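PDB 6F74: alcohol oxidase from Myceliophthora thermophila, which binds FAD as a vanillyl-alcohol-oxidase-type flavoprotein and probably oxidises its substrate with molecular oxygen as electron acceptor. Local coordinates for residues I96-P101 with G163-Y168; N149-T154 with F587-D592. All coordinates share one frame; numbering follows the deposited sequence.

In the fold
Along the chain the segments alternate: 96-101, then 149-154, then 163-168, with 587-592 close to the C-terminus. Interaction 1 lies about 13 Å from the chain centre and interaction 2 about 21 Å, their own centres being 12 Å apart on the same side of it. Interaction 2 uses the residues leading into and along strand 152-155, an outermost strand of the four-stranded mixed sheet, and interaction 1 the loop that follows it; the two touch where Ser165 O packs on Val153 CG1 and Gly167 CA on Arg151 NH1. FAD touches both contacts. Interaction 1 ties this loop to the chain after helix 88-93, and interaction 2 ties the preceding strand to the C-terminal tail.

Interaction 1: I96-P101 with G163-Y168. With FAD (flavin-adenine dinucleotide), chain I.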
loop_
_atom_site.group_PDB
_atom_site.type_symbol
_atom_site.label_atom_id
_atom_site.label_comp_id
_atom_site.label_asym_id
_atom_site.label_seq_id
_atom_site.Cartn_x
_atom_site.Cartn_y
_atom_site.Cartn_z
ATOM N N ILE A 96 -6.382 15.907 -5.170
ATOM C CA ILE A 96 -6.855 14.693 -5.837
ATOM C C ILE A 96 -5.783 14.091 -6.772
ATOM O O ILE A 96 -6.090 13.394 -7.744
ATOM C CB ILE A 96 -8.179 14.888 -6.568
ATOM C CG1 ILE A 96 -8.063 15.998 -7.597
ATOM C CG2 ILE A 96 -9.272 15.241 -5.558
ATOM C CD1 ILE A 96 -9.174 15.994 -8.617
ATOM N N GLY A 97 -4.532 14.353 -6.443
ATOM C CA GLY A 97 -3.427 13.696 -7.120
ATOM C C GLY A 97 -3.293 12.281 -6.599
ATOM O O GLY A 97 -3.343 12.062 -5.371
ATOM N N ARG A 98 -3.132 11.338 -7.525
ATOM C CA ARG A 98 -3.096 9.933 -7.211
ATOM C C ARG A 98 -1.876 9.245 -7.817
ATOM O O ARG A 98 -1.657 9.292 -9.027
ATOM C CB ARG A 98 -4.359 9.275 -7.752
ATOM C CG ARG A 98 -5.630 9.772 -7.051
ATOM C CD ARG A 98 -5.803 9.145 -5.701
ATOM N NE ARG A 98 -6.962 9.679 -5.000
ATOM C CZ ARG A 98 -7.005 10.832 -4.324
ATOM N NH1 ARG A 98 -5.953 11.639 -4.272
ATOM N NH2 ARG A 98 -8.150 11.228 -3.753
ATOM N N ASN A 99 -1.057 8.628 -6.968
ATOM C CA ASN A 99 0.098 7.883 -7.455
ATOM C C ASN A 99 -0.340 6.722 -8.378
ATOM O O ASN A 99 0.172 6.554 -9.457
ATOM C CB ASN A 99 0.889 7.330 -6.286
ATOM C CG ASN A 99 1.937 8.281 -5.793
ATOM O OD1 ASN A 99 3.103 7.953 -5.840
ATOM N ND2 ASN A 99 1.535 9.452 -5.315
ATOM N N TYR A 100 -1.290 5.934 -7.908
ATOM C CA TYR A 100 -1.837 4.845 -8.661
ATOM C C TYR A 100 -3.344 5.088 -8.904
ATOM O O TYR A 100 -4.183 4.511 -8.252
ATOM C CB TYR A 100 -1.610 3.567 -7.896
ATOM C CG TYR A 100 -0.151 3.252 -7.644
ATOM C CD1 TYR A 100 0.731 2.986 -8.686
ATOM C CD2 TYR A 100 0.331 3.193 -6.352
ATOM C CE1 TYR A 100 2.064 2.692 -8.445
ATOM C CE2 TYR A 100 1.653 2.861 -6.085
ATOM C CZ TYR A 100 2.530 2.626 -7.114
ATOM O OH TYR A 100 3.832 2.329 -6.790
ATOM N N PRO A 101 -3.680 5.966 -9.849
ATOM C CA PRO A 101 -5.082 6.374 -10.006
ATOM C C PRO A 101 -5.974 5.202 -10.347
ATOM O O PRO A 101 -5.635 4.427 -11.244
ATOM C CB PRO A 101 -5.015 7.376 -11.165
ATOM C CG PRO A 101 -3.767 7.041 -11.897
ATOM C CD PRO A 101 -2.803 6.647 -10.823
ATOM N N GLY A 163 -8.597 2.744 -4.683
ATOM C CA GLY A 163 -9.683 3.762 -4.614
ATOM C C GLY A 163 -10.256 4.016 -3.220
ATOM O O GLY A 163 -11.343 4.569 -3.118
ATOM N N ARG A 164 -9.542 3.634 -2.156
ATOM C CA ARG A 164 -10.044 3.778 -0.766
ATOM C C ARG A 164 -9.918 5.195 -0.211
ATOM O O ARG A 164 -10.504 5.511 0.819
ATOM C CB ARG A 164 -9.370 2.782 0.181
ATOM C CG ARG A 164 -9.601 1.325 -0.212
ATOM C CD ARG A 164 -8.920 0.315 0.697
ATOM N NE ARG A 164 -7.505 0.631 0.774
ATOM C CZ ARG A 164 -6.648 0.158 1.671
ATOM N NH1 ARG A 164 -7.005 -0.737 2.582
ATOM N NH2 ARG A 164 -5.398 0.589 1.628
ATOM N N SER A 165 -9.138 6.037 -0.891
ATOM C CA SER A 165 -9.161 7.494 -0.678
ATOM C C SER A 165 -9.840 8.275 -1.833
ATOM O O SER A 165 -9.478 9.430 -2.110
ATOM C CB SER A 165 -7.733 7.993 -0.427
ATOM O OG SER A 165 -6.829 7.680 -1.473
ATOM N N ASP A 166 -10.793 7.639 -2.519
ATOM C CA ASP A 166 -11.599 8.275 -3.595
ATOM C C ASP A 166 -13.085 8.305 -3.176
ATOM O O ASP A 166 -13.481 7.695 -2.196
ATOM C CB ASP A 166 -11.455 7.507 -4.933
ATOM C CG ASP A 166 -10.045 7.580 -5.532
ATOM O OD1 ASP A 166 -9.156 8.184 -4.914
ATOM O OD2 ASP A 166 -9.777 7.025 -6.633
ATOM N N GLY A 167 -13.909 8.985 -3.943
ATOM C CA GLY A 167 -15.358 8.801 -3.826
ATOM C C GLY A 167 -16.109 9.806 -4.646
ATOM O O GLY A 167 -15.966 10.991 -4.399
ATOM N N TYR A 168 -16.882 9.329 -5.622
ATOM C CA TYR A 168 -17.743 10.189 -6.451
ATOM C C TYR A 168 -18.551 11.160 -5.607
ATOM O O TYR A 168 -19.211 10.742 -4.643
ATOM C CB TYR A 168 -18.719 9.360 -7.361
ATOM C CG TYR A 168 -19.690 10.227 -8.135
ATOM C CD1 TYR A 168 -19.332 10.782 -9.357
ATOM C CD2 TYR A 168 -20.932 10.537 -7.631
ATOM C CE1 TYR A 168 -20.202 11.599 -10.074
ATOM C CE2 TYR A 168 -21.843 11.354 -8.351
ATOM C CZ TYR A 168 -21.464 11.868 -9.565
ATOM O OH TYR A 168 -22.297 12.681 -10.272
HETATM P PA FAD I . -4.070 7.335 1.158
HETATM O O1A FAD I . -4.534 7.116 -0.280
HETATM O O2A FAD I . -3.924 8.756 1.602
HETATM O O5B FAD I . -5.084 6.567 2.094
HETATM C C5B FAD I . -5.176 5.172 2.011
HETATM C C4B FAD I . -6.404 4.713 2.777
HETATM O O4B FAD I . -6.187 5.046 4.138
HETATM C C3B FAD I . -7.708 5.372 2.405
HETATM O O3B FAD I . -8.755 4.441 2.702
HETATM C C2B FAD I . -7.842 6.518 3.376
HETATM O O2B FAD I . -9.186 6.856 3.741
HETATM C C1B FAD I . -7.164 5.967 4.601
HETATM N N9A FAD I . -6.485 6.941 5.461
HETATM C C8A FAD I . -5.372 7.629 5.172
HETATM N N7A FAD I . -5.003 8.405 6.209
HETATM C C5A FAD I . -5.893 8.199 7.175
HETATM C C6A FAD I . -6.054 8.714 8.535
HETATM N N6A FAD I . -5.134 9.603 8.975
HETATM N N1A FAD I . -7.121 8.274 9.251
HETATM C C2A FAD I . -8.003 7.380 8.734
HETATM N N3A FAD I . -7.897 6.846 7.490
HETATM C C4A FAD I . -6.866 7.225 6.691
HETATM N N1 FAD I . 3.075 -0.382 0.958
HETATM C C2 FAD I . 3.942 -1.201 1.595
HETATM O O2 FAD I . 3.495 -2.005 2.452
HETATM N N3 FAD I . 5.269 -1.164 1.359
HETATM C C4 FAD I . 5.818 -0.337 0.452
HETATM O O4 FAD I . 7.045 -0.318 0.222
HETATM C C4X FAD I . 4.937 0.579 -0.303
HETATM N N5 FAD I . 5.429 1.424 -1.231
HETATM C C5X FAD I . 4.597 2.260 -1.901
HETATM C C6 FAD I . 5.125 3.141 -2.844
HETATM C C7 FAD I . 4.321 4.027 -3.540
HETATM C C7M FAD I . 5.052 4.890 -4.539
HETATM C C8 FAD I . 2.856 4.056 -3.270
HETATM C C8M FAD I . 1.908 5.030 -3.955
HETATM C C9 FAD I . 2.321 3.162 -2.348
HETATM C C9A FAD I . 3.127 2.259 -1.633
HETATM N N10 FAD I . 2.619 1.355 -0.660
HETATM C C10 FAD I . 3.503 0.500 0.013
HETATM C "C1'" FAD I . 1.172 1.207 -0.379
HETATM C "C2'" FAD I . 0.568 1.900 0.798
HETATM O "O2'" FAD I . 0.822 1.088 1.942
HETATM C "C3'" FAD I . -0.950 1.996 0.604
HETATM O "O3'" FAD I . -1.285 2.561 -0.676
HETATM C "C4'" FAD I . -1.613 2.797 1.716
HETATM O "O4'" FAD I . -3.025 2.845 1.494
HETATM C "C5'" FAD I . -1.039 4.203 1.802
HETATM O "O5'" FAD I . -1.660 4.929 2.848
HETATM P P FAD I . -1.702 6.492 2.607
HETATM O O1P FAD I . -0.340 6.983 2.203
HETATM O O2P FAD I . -2.384 7.080 3.797
HETATM O O3P FAD I . -2.662 6.541 1.305
#
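Arg98 meets Asp166 and Ser165 in the FAD-binding domain of the VAO-type fold, where residues 163-166 form a type I beta turn in the loop between strands 152-155 and 171-174. The tight part is a buried salt bridge. Arg98 NE donates to Asp166 OD1 over 2.7 Å in an almost straight bond (174°), with the oxygen in the guanidinium plane and NE meeting OD1 on the syn side of the carboxylate, a little out of its plane. The chains run antiparallel past one another, and the guanidinium and carboxylate planes are 31° apart. Bent at chi2 (-77°), the arginine chain folds back on its own backbone, and NH1 bonds Gly97 O at 2.9 Å from above the carbonyl plane. NH2 also forms a salt bridge with Glu172 on strand 171-174. With a partner at each nitrogen, the guanidinium is fixed in rotation, and the two carboxylates probably balance its buried charge.

The other side is looser. The bond from Arg98 NH2 to Ser165 O is weak despite its 2.8 Å length, being strongly bent. Ser165 OG stands over one guanidinium face, 4.1 Å from Arg98 NE and offset toward the rim. Farther out, the partly exposed Tyr100 turns to the cofactor, placing CE2 against the flavin methyl C8M of FAD.

What the grip holds is a cofactor-binding turn. Arg98 stands in the second shell behind Ser165, gripping Asp166 next to it. Arg164 lies in the same turn: its O accepts a bond of 2.8 Å from the ribose hydroxyl O3B of FAD, while Arg164 NH2 is paired with Asp160. The serine side chain turns to the pyrophosphate, where Ser165 OG donates to the phosphate oxygen O1A of FAD at 2.6 Å.

Interaction 2: N149-T154 with F587-D592; sequences NIRLVT and FIERPD. With NAG (2-acetamido-2-deoxy-beta-D-glucopyranose), chain E; FAD (flavin-adenine dinucleotide), chain I.
Arg151 and Glu589 make the whole of this contact, a salt bridge between the residue just before strand 152-155 and the tail of the chain. The ionic part is an end-on grip by two nitrogens on one oxygen: Arg151 NH1 lies 2.8 Å from Glu589 OE2 in a fairly straight bond (161°), and Arg151 NH2 lies 3.2 Å from the same OE2. The oxygen sits in the guanidinium plane, but both N-H groups reach it from one face of the carboxylate, whose plane is turned 63° from that of the guanidinium. Both side chains are extended and cross at about a right angle; Arg151 has CG opposite its backbone N (chi1 175°). A leucine in place of Arg151 has no N-H to offer Glu589 OE2, and the carboxylate would probably be left without this mate and freer to turn.

Backbone hydrogen bonds hold Arg151 and the residue before Glu589. Arg151 and Val153 pair with Leu171, and Val153 also with Leu173, in the adjacent strand 171-174, while Ile588 pairs with Cys596. Asn149, with positive phi, is the C-prime residue of the Schellman motif ending helix 135-147. A side-chain bond, Asn149 ND2 to the backbone O of Cys30, reaches a residue disulfide-linked to Cys596.

Nonpolar packing differs along the segment: Arg151 rests against Phe577 beside the bridge, while Leu152, well away from it, packs on helix 135-147 through Leu142 and Ala145.

Ligand contacts occupy the far ends. Asp592 OD2 approaches C3 of the glycan NAG at 3.4 Å. At the opposite end, Thr154 O accepts a bond of 2.8 Å from ribose O2B of FAD, and Thr154 CG2 touches the adenine. This edge strand thus belongs to the FAD site of the PCMH-type domain.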
loop_
_atom_site.group_PDB
_atom_site.type_symbol
_atom_site.label_atom_id
_atom_site.label_comp_id
_atom_site.label_asym_id
_atom_site.label_seq_id
_atom_site.Cartn_x
_atom_site.Cartn_y
_atom_site.Cartn_z
ATOM N N ASN A 149 -25.081 15.573 4.653
ATOM C CA ASN A 149 -25.146 14.200 4.162
ATOM C C ASN A 149 -24.296 13.985 2.920
ATOM O O ASN A 149 -24.739 13.393 1.915
ATOM C CB ASN A 149 -26.619 13.815 3.951
ATOM C CG ASN A 149 -26.795 12.443 3.330
ATOM O OD1 ASN A 149 -26.171 11.468 3.756
ATOM N ND2 ASN A 149 -27.657 12.357 2.326
ATOM N N ILE A 150 -23.086 14.516 2.972
ATOM C CA ILE A 150 -22.140 14.446 1.869
ATOM C C ILE A 150 -21.088 13.410 2.273
ATOM O O ILE A 150 -20.603 13.416 3.436
ATOM C CB ILE A 150 -21.461 15.817 1.624
ATOM C CG1 ILE A 150 -22.487 16.848 1.176
ATOM C CG2 ILE A 150 -20.343 15.715 0.597
ATOM C CD1 ILE A 150 -21.895 18.192 0.756
ATOM N N ARG A 151 -20.694 12.580 1.305
ATOM C CA ARG A 151 -19.727 11.517 1.526
ATOM C C ARG A 151 -18.362 12.089 1.907
ATOM O O ARG A 151 -17.815 12.946 1.189
ATOM C CB ARG A 151 -19.580 10.622 0.280
ATOM C CG ARG A 151 -18.500 9.561 0.406
ATOM C CD ARG A 151 -18.326 8.706 -0.806
ATOM N NE ARG A 151 -17.252 7.733 -0.613
ATOM C CZ ARG A 151 -16.915 6.780 -1.494
ATOM N NH1 ARG A 151 -17.581 6.658 -2.648
ATOM N NH2 ARG A 151 -15.894 5.931 -1.230
ATOM N N LEU A 152 -17.834 11.636 3.044
ATOM C CA LEU A 152 -16.528 12.098 3.505
ATOM C C LEU A 152 -15.464 11.130 3.030
ATOM O O LEU A 152 -15.530 9.944 3.331
ATOM C CB LEU A 152 -16.466 12.240 5.031
ATOM C CG LEU A 152 -15.152 12.794 5.600
ATOM C CD1 LEU A 152 -14.981 14.255 5.224
ATOM C CD2 LEU A 152 -15.124 12.653 7.104
ATOM N N VAL A 153 -14.476 11.658 2.313
ATOM C CA VAL A 153 -13.353 10.894 1.829
ATOM C C VAL A 153 -12.084 11.371 2.544
ATOM O O VAL A 153 -11.797 12.551 2.592
ATOM C CB VAL A 153 -13.231 11.007 0.282
ATOM C CG1 VAL A 153 -12.083 10.157 -0.224
ATOM C CG2 VAL A 153 -14.542 10.565 -0.397
ATOM N N THR A 154 -11.322 10.436 3.088
ATOM C CA THR A 154 -10.113 10.759 3.846
ATOM C C THR A 154 -8.888 10.432 3.001
ATOM O O THR A 154 -8.784 9.344 2.463
ATOM C CB THR A 154 -10.091 10.001 5.196
ATOM O OG1 THR A 154 -11.244 10.381 5.973
ATOM C CG2 THR A 154 -8.791 10.294 6.012
ATOM N N PHE A 587 -23.087 -1.245 1.912
ATOM C CA PHE A 587 -23.344 -0.159 0.974
ATOM C C PHE A 587 -23.120 -0.580 -0.482
ATOM O O PHE A 587 -22.476 -1.603 -0.767
ATOM C CB PHE A 587 -22.434 1.006 1.291
ATOM C CG PHE A 587 -22.887 1.839 2.448
ATOM C CD1 PHE A 587 -22.831 1.389 3.724
ATOM C CD2 PHE A 587 -23.356 3.134 2.232
ATOM C CE1 PHE A 587 -23.247 2.197 4.774
ATOM C CE2 PHE A 587 -23.752 3.946 3.262
ATOM C CZ PHE A 587 -23.708 3.486 4.514
ATOM N N ILE A 588 -23.649 0.233 -1.392
ATOM C CA ILE A 588 -23.378 0.131 -2.817
ATOM C C ILE A 588 -22.701 1.418 -3.262
ATOM O O ILE A 588 -23.292 2.497 -3.165
ATOM C CB ILE A 588 -24.676 -0.093 -3.635
ATOM C CG1 ILE A 588 -25.385 -1.359 -3.158
ATOM C CG2 ILE A 588 -24.364 -0.205 -5.147
ATOM C CD1 ILE A 588 -26.793 -1.523 -3.711
ATOM N N GLU A 589 -21.459 1.284 -3.725
ATOM C CA GLU A 589 -20.702 2.374 -4.303
ATOM C C GLU A 589 -20.889 2.361 -5.819
ATOM O O GLU A 589 -21.003 1.298 -6.459
ATOM C CB GLU A 589 -19.223 2.278 -3.973
ATOM C CG GLU A 589 -18.491 3.565 -4.253
ATOM C CD GLU A 589 -16.977 3.525 -4.094
ATOM O OE1 GLU A 589 -16.360 2.438 -3.943
ATOM O OE2 GLU A 589 -16.388 4.615 -4.121
ATOM N N ARG A 590 -20.972 3.557 -6.391
ATOM C CA ARG A 590 -21.006 3.721 -7.825
ATOM C C ARG A 590 -19.824 4.611 -8.188
ATOM O O ARG A 590 -19.372 5.423 -7.366
ATOM C CB ARG A 590 -22.342 4.349 -8.276
ATOM C CG ARG A 590 -23.575 3.482 -8.028
ATOM C CD ARG A 590 -24.873 4.229 -8.303
ATOM N NE ARG A 590 -24.993 4.588 -9.706
ATOM C CZ ARG A 590 -25.779 5.538 -10.208
ATOM N NH1 ARG A 590 -26.591 6.284 -9.424
ATOM N NH2 ARG A 590 -25.761 5.729 -11.527
ATOM N N PRO A 591 -19.305 4.450 -9.416
ATOM C CA PRO A 591 -18.263 5.363 -9.888
ATOM C C PRO A 591 -18.827 6.721 -10.339
ATOM O O PRO A 591 -18.068 7.682 -10.436
ATOM C CB PRO A 591 -17.704 4.618 -11.106
ATOM C CG PRO A 591 -18.895 3.919 -11.672
ATOM C CD PRO A 591 -19.639 3.436 -10.436
ATOM N N ASP A 592 -20.132 6.774 -10.636
ATOM C CA ASP A 592 -20.777 7.923 -11.236
ATOM C C ASP A 592 -22.152 8.279 -10.647
ATOM O O ASP A 592 -22.952 8.981 -11.289
ATOM C CB ASP A 592 -20.882 7.684 -12.770
ATOM C CG ASP A 592 -21.666 6.431 -13.142
ATOM O OD1 ASP A 592 -22.042 5.617 -12.260
ATOM O OD2 ASP A 592 -21.855 6.239 -14.366
HETATM C C1 NAG E . -19.487 3.962 -15.952
HETATM C C2 NAG E . -20.348 4.169 -17.195
HETATM C C3 NAG E . -21.828 3.943 -16.889
HETATM C C4 NAG E . -22.038 2.573 -16.281
HETATM C C5 NAG E . -21.171 2.453 -15.027
HETATM C C6 NAG E . -21.309 1.056 -14.441
HETATM C C7 NAG E . -19.359 5.797 -18.768
HETATM C C8 NAG E . -19.300 7.236 -19.195
HETATM N N2 NAG E . -20.154 5.506 -17.737
HETATM O O3 NAG E . -22.603 4.062 -18.077
HETATM O O4 NAG E . -23.427 2.362 -15.979
HETATM O O5 NAG E . -19.785 2.712 -15.323
HETATM O O6 NAG E . -20.519 0.955 -13.248
HETATM O O7 NAG E . -18.695 4.952 -19.324
HETATM P PA FAD I . -4.070 7.335 1.158
HETATM O O1A FAD I . -4.534 7.116 -0.280
HETATM O O2A FAD I . -3.924 8.756 1.602
HETATM O O5B FAD I . -5.084 6.567 2.094
HETATM C C5B FAD I . -5.176 5.172 2.011
HETATM C C4B FAD I . -6.404 4.713 2.777
HETATM O O4B FAD I . -6.187 5.046 4.138
HETATM C C3B FAD I . -7.708 5.372 2.405
HETATM O O3B FAD I . -8.755 4.441 2.702
HETATM C C2B FAD I . -7.842 6.518 3.376
HETATM O O2B FAD I . -9.186 6.856 3.741
HETATM C C1B FAD I . -7.164 5.967 4.601
HETATM N N9A FAD I . -6.485 6.941 5.461
HETATM C C8A FAD I . -5.372 7.629 5.172
HETATM N N7A FAD I . -5.003 8.405 6.209
HETATM C C5A FAD I . -5.893 8.199 7.175
HETATM C C6A FAD I . -6.054 8.714 8.535
HETATM N N6A FAD I . -5.134 9.603 8.975
HETATM N N1A FAD I . -7.121 8.274 9.251
HETATM C C2A FAD I . -8.003 7.380 8.734
HETATM N N3A FAD I . -7.897 6.846 7.490
HETATM C C4A FAD I . -6.866 7.225 6.691
HETATM N N1 FAD I . 3.075 -0.382 0.958
HETATM C C2 FAD I . 3.942 -1.201 1.595
HETATM O O2 FAD I . 3.495 -2.005 2.452
HETATM N N3 FAD I . 5.269 -1.164 1.359
HETATM C C4 FAD I . 5.818 -0.337 0.452
HETATM O O4 FAD I . 7.045 -0.318 0.222
HETATM C C4X FAD I . 4.937 0.579 -0.303
HETATM N N5 FAD I . 5.429 1.424 -1.231
HETATM C C5X FAD I . 4.597 2.260 -1.901
HETATM C C6 FAD I . 5.125 3.141 -2.844
HETATM C C7 FAD I . 4.321 4.027 -3.540
HETATM C C7M FAD I . 5.052 4.890 -4.539
HETATM C C8 FAD I . 2.856 4.056 -3.270
HETATM C C8M FAD I . 1.908 5.030 -3.955
HETATM C C9 FAD I . 2.321 3.162 -2.348
HETATM C C9A FAD I . 3.127 2.259 -1.633
HETATM N N10 FAD I . 2.619 1.355 -0.660
HETATM C C10 FAD I . 3.503 0.500 0.013
HETATM C "C1'" FAD I . 1.172 1.207 -0.379
HETATM C "C2'" FAD I . 0.568 1.900 0.798
HETATM O "O2'" FAD I . 0.822 1.088 1.942
HETATM C "C3'" FAD I . -0.950 1.996 0.604
HETATM O "O3'" FAD I . -1.285 2.561 -0.676
HETATM C "C4'" FAD I . -1.613 2.797 1.716
HETATM O "O4'" FAD I . -3.025 2.845 1.494
HETATM C "C5'" FAD I . -1.039 4.203 1.802
HETATM O "O5'" FAD I . -1.660 4.929 2.848
HETATM P P FAD I . -1.702 6.492 2.607
HETATM O O1P FAD I . -0.340 6.983 2.203
HETATM O O2P FAD I . -2.384 7.080 3.797
HETATM O O3P FAD I . -2.662 6.541 1.305
#